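Local structure of esterase (Thermotoga maritima, 3DOH) at residues A[139-144]-A[159-164]. The protein probably hydrolyses carboxylic esters as a thermostable esterase, its alpha/beta-hydrolase domain being joined to an N-terminal immunoglobulin-like domain. Sequence-based numbering, arbitrary orientation.
Sequences LIIDDF and PYRLFV. With SO4 (sulfate ion), chain G.
R161 reaches across to the backbone of F144. Its NH2 donates a hydrogen bond to F144 O (3.0 Å) in the carbonyl plane, and NE adds a weak one to the same oxygen. Bends at chi2 and chi3 (-66° and -71°) turn CD and NE towards F144 O. I141 O lies 2.8 Å from R161 NH2. A sulfate ion, probably from the crystallisation liquor, sits at the guanidinium edge and accepts weak hydrogen bonds from R161 NH1 and NH2. An alanine at R161 would probably leave F144 O without these two donors and the sulfate without its guanidinium partner. Apolar contacts centre on the F144 ring: F163 CB stands over its centre in a CH-pi contact, 3.8 Å from the centroid, while R161 CB packs against F144 CD2 at 3.8 Å. The F144 and F163 rings meet obliquely, planes 51° apart, and D143 CB touches the F163 ring at its edge. Between the two backbones, F144 CA approaches L162 O at 3.3 Å in a CA-H...O contact. Segment 139-144 connects strand 129-139 of the immunoglobulin-like sheet with strand 144-150, which borders strand 157-163 in the hydrolase sheet; helix 192-195 packs on I141, F144 and R161, and V216 of strand 215-219 touches both phenylalanines.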
loop_
_atom_site.group_PDB
_atom_site.type_symbol
_atom_site.label_atom_id
_atom_site.label_comp_id
_atom_site.label_asym_id
_atom_site.label_seq_id
_atom_site.Cartn_x
_atom_site.Cartn_y
_atom_site.Cartn_z
ATOM N N LEU A 139 -13.948 14.500 -31.603
ATOM C CA LEU A 139 -14.010 15.883 -31.145
ATOM C C LEU A 139 -12.798 16.676 -31.619
ATOM O O LEU A 139 -11.732 16.628 -31.005
ATOM C CB LEU A 139 -14.109 15.937 -29.619
ATOM C CG LEU A 139 -15.520 15.894 -29.029
ATOM C CD1 LEU A 139 -15.471 15.964 -27.510
ATOM C CD2 LEU A 139 -16.375 17.017 -29.594
ATOM N N ILE A 140 -12.967 17.406 -32.717
ATOM C CA ILE A 140 -11.899 18.239 -33.256
ATOM C C ILE A 140 -11.342 17.654 -34.549
ATOM O O ILE A 140 -10.949 18.387 -35.456
ATOM C CB ILE A 140 -10.750 18.408 -32.244
ATOM C CG1 ILE A 140 -11.279 18.983 -30.928
ATOM C CG2 ILE A 140 -9.660 19.298 -32.820
ATOM C CD1 ILE A 140 -11.652 20.447 -31.008
ATOM N N ILE A 141 -11.311 16.327 -34.627
ATOM C CA ILE A 141 -10.983 15.641 -35.871
ATOM C C ILE A 141 -12.111 15.772 -36.888
ATOM O O ILE A 141 -11.887 15.665 -38.094
ATOM C CB ILE A 141 -10.692 14.147 -35.630
ATOM C CG1 ILE A 141 -9.280 13.962 -35.070
ATOM C CG2 ILE A 141 -10.866 13.358 -36.918
ATOM C CD1 ILE A 141 -8.891 12.516 -34.862
ATOM N N ASP A 142 -13.322 16.004 -36.394
ATOM C CA ASP A 142 -14.466 16.205 -37.252
ATOM C C ASP A 142 -14.617 17.641 -37.770
ATOM O O ASP A 142 -15.489 17.885 -38.566
ATOM C CB ASP A 142 -15.739 15.726 -36.551
ATOM C CG ASP A 142 -16.091 16.584 -35.325
ATOM O OD1 ASP A 142 -15.333 17.575 -35.019
ATOM O OD2 ASP A 142 -17.127 16.244 -34.673
ATOM N N ASP A 143 -13.779 18.582 -37.344
ATOM C CA ASP A 143 -13.738 19.901 -38.005
ATOM C C ASP A 143 -12.807 20.018 -39.197
ATOM O O ASP A 143 -12.811 21.056 -39.860
ATOM C CB ASP A 143 -13.376 21.036 -37.047
ATOM C CG ASP A 143 -14.247 21.065 -35.833
ATOM O OD1 ASP A 143 -15.481 21.144 -36.004
ATOM O OD2 ASP A 143 -13.701 21.007 -34.702
ATOM N N PHE A 144 -11.977 19.005 -39.419
ATOM C CA PHE A 144 -11.040 18.946 -40.539
ATOM C C PHE A 144 -11.769 18.225 -41.632
ATOM O O PHE A 144 -12.012 17.013 -41.536
ATOM C CB PHE A 144 -9.810 18.064 -40.219
ATOM C CG PHE A 144 -8.800 18.698 -39.322
ATOM C CD1 PHE A 144 -9.127 19.049 -38.006
ATOM C CD2 PHE A 144 -7.500 18.931 -39.783
ATOM C CE1 PHE A 144 -8.213 19.649 -37.166
ATOM C CE2 PHE A 144 -6.537 19.535 -38.934
ATOM C CZ PHE A 144 -6.904 19.884 -37.610
ATOM N N PRO A 159 -4.132 11.723 -49.658
ATOM C CA PRO A 159 -5.263 12.175 -48.851
ATOM C C PRO A 159 -4.800 13.265 -47.862
ATOM O O PRO A 159 -3.644 13.205 -47.350
ATOM C CB PRO A 159 -5.698 10.896 -48.103
ATOM C CG PRO A 159 -4.849 9.788 -48.637
ATOM C CD PRO A 159 -3.625 10.416 -49.195
ATOM N N TYR A 160 -5.665 14.252 -47.615
ATOM C CA TYR A 160 -5.369 15.264 -46.608
ATOM C C TYR A 160 -6.569 15.788 -45.845
ATOM O O TYR A 160 -7.708 15.674 -46.277
ATOM C CB TYR A 160 -4.552 16.405 -47.207
ATOM C CG TYR A 160 -5.281 17.300 -48.185
ATOM C CD1 TYR A 160 -5.443 16.932 -49.546
ATOM C CD2 TYR A 160 -5.786 18.540 -47.769
ATOM C CE1 TYR A 160 -6.098 17.781 -50.456
ATOM C CE2 TYR A 160 -6.435 19.394 -48.655
ATOM C CZ TYR A 160 -6.583 19.010 -49.997
ATOM O OH TYR A 160 -7.232 19.878 -50.847
ATOM N N ARG A 161 -6.291 16.318 -44.669
ATOM C CA ARG A 161 -7.317 16.862 -43.805
ATOM C C ARG A 161 -6.949 18.309 -43.653
ATOM O O ARG A 161 -5.784 18.619 -43.420
ATOM C CB ARG A 161 -7.322 16.195 -42.406
ATOM C CG ARG A 161 -7.544 14.693 -42.326
ATOM C CD ARG A 161 -8.919 14.221 -42.761
ATOM N NE ARG A 161 -9.996 14.570 -41.844
ATOM C CZ ARG A 161 -10.844 13.709 -41.267
ATOM N NH1 ARG A 161 -10.783 12.394 -41.484
ATOM N NH2 ARG A 161 -11.774 14.185 -40.451
ATOM N N LEU A 162 -7.939 19.181 -43.756
ATOM C CA LEU A 162 -7.723 20.623 -43.695
ATOM C C LEU A 162 -8.708 21.270 -42.742
ATOM O O LEU A 162 -9.892 21.036 -42.863
ATOM C CB LEU A 162 -7.927 21.226 -45.086
ATOM C CG LEU A 162 -7.997 22.752 -45.204
ATOM C CD1 LEU A 162 -6.593 23.363 -45.239
ATOM C CD2 LEU A 162 -8.756 23.130 -46.462
ATOM N N PHE A 163 -8.222 22.082 -41.812
ATOM C CA PHE A 163 -9.093 22.863 -40.895
ATOM C C PHE A 163 -9.266 24.259 -41.461
ATOM O O PHE A 163 -8.306 24.936 -41.757
ATOM C CB PHE A 163 -8.474 22.947 -39.477
ATOM C CG PHE A 163 -9.263 23.788 -38.455
ATOM C CD1 PHE A 163 -10.235 23.187 -37.617
ATOM C CD2 PHE A 163 -8.958 25.142 -38.255
ATOM C CE1 PHE A 163 -10.917 23.934 -36.598
ATOM C CE2 PHE A 163 -9.640 25.915 -37.265
ATOM C CZ PHE A 163 -10.632 25.297 -36.434
ATOM N N VAL A 164 -10.496 24.692 -41.601
ATOM C CA VAL A 164 -10.776 26.042 -42.045
ATOM C C VAL A 164 -11.338 26.839 -40.849
ATOM O O VAL A 164 -12.256 26.383 -40.206
ATOM C CB VAL A 164 -11.796 25.971 -43.237
ATOM C CG1 VAL A 164 -12.346 27.355 -43.638
ATOM C CG2 VAL A 164 -11.154 25.244 -44.445
HETATM S S SO4 G . -14.673 12.455 -39.140
HETATM O O1 SO4 G . -13.554 11.629 -39.594
HETATM O O2 SO4 G . -15.901 11.739 -39.504
HETATM O O3 SO4 G . -14.642 13.784 -39.765
HETATM O O4 SO4 G . -14.612 12.618 -37.682
#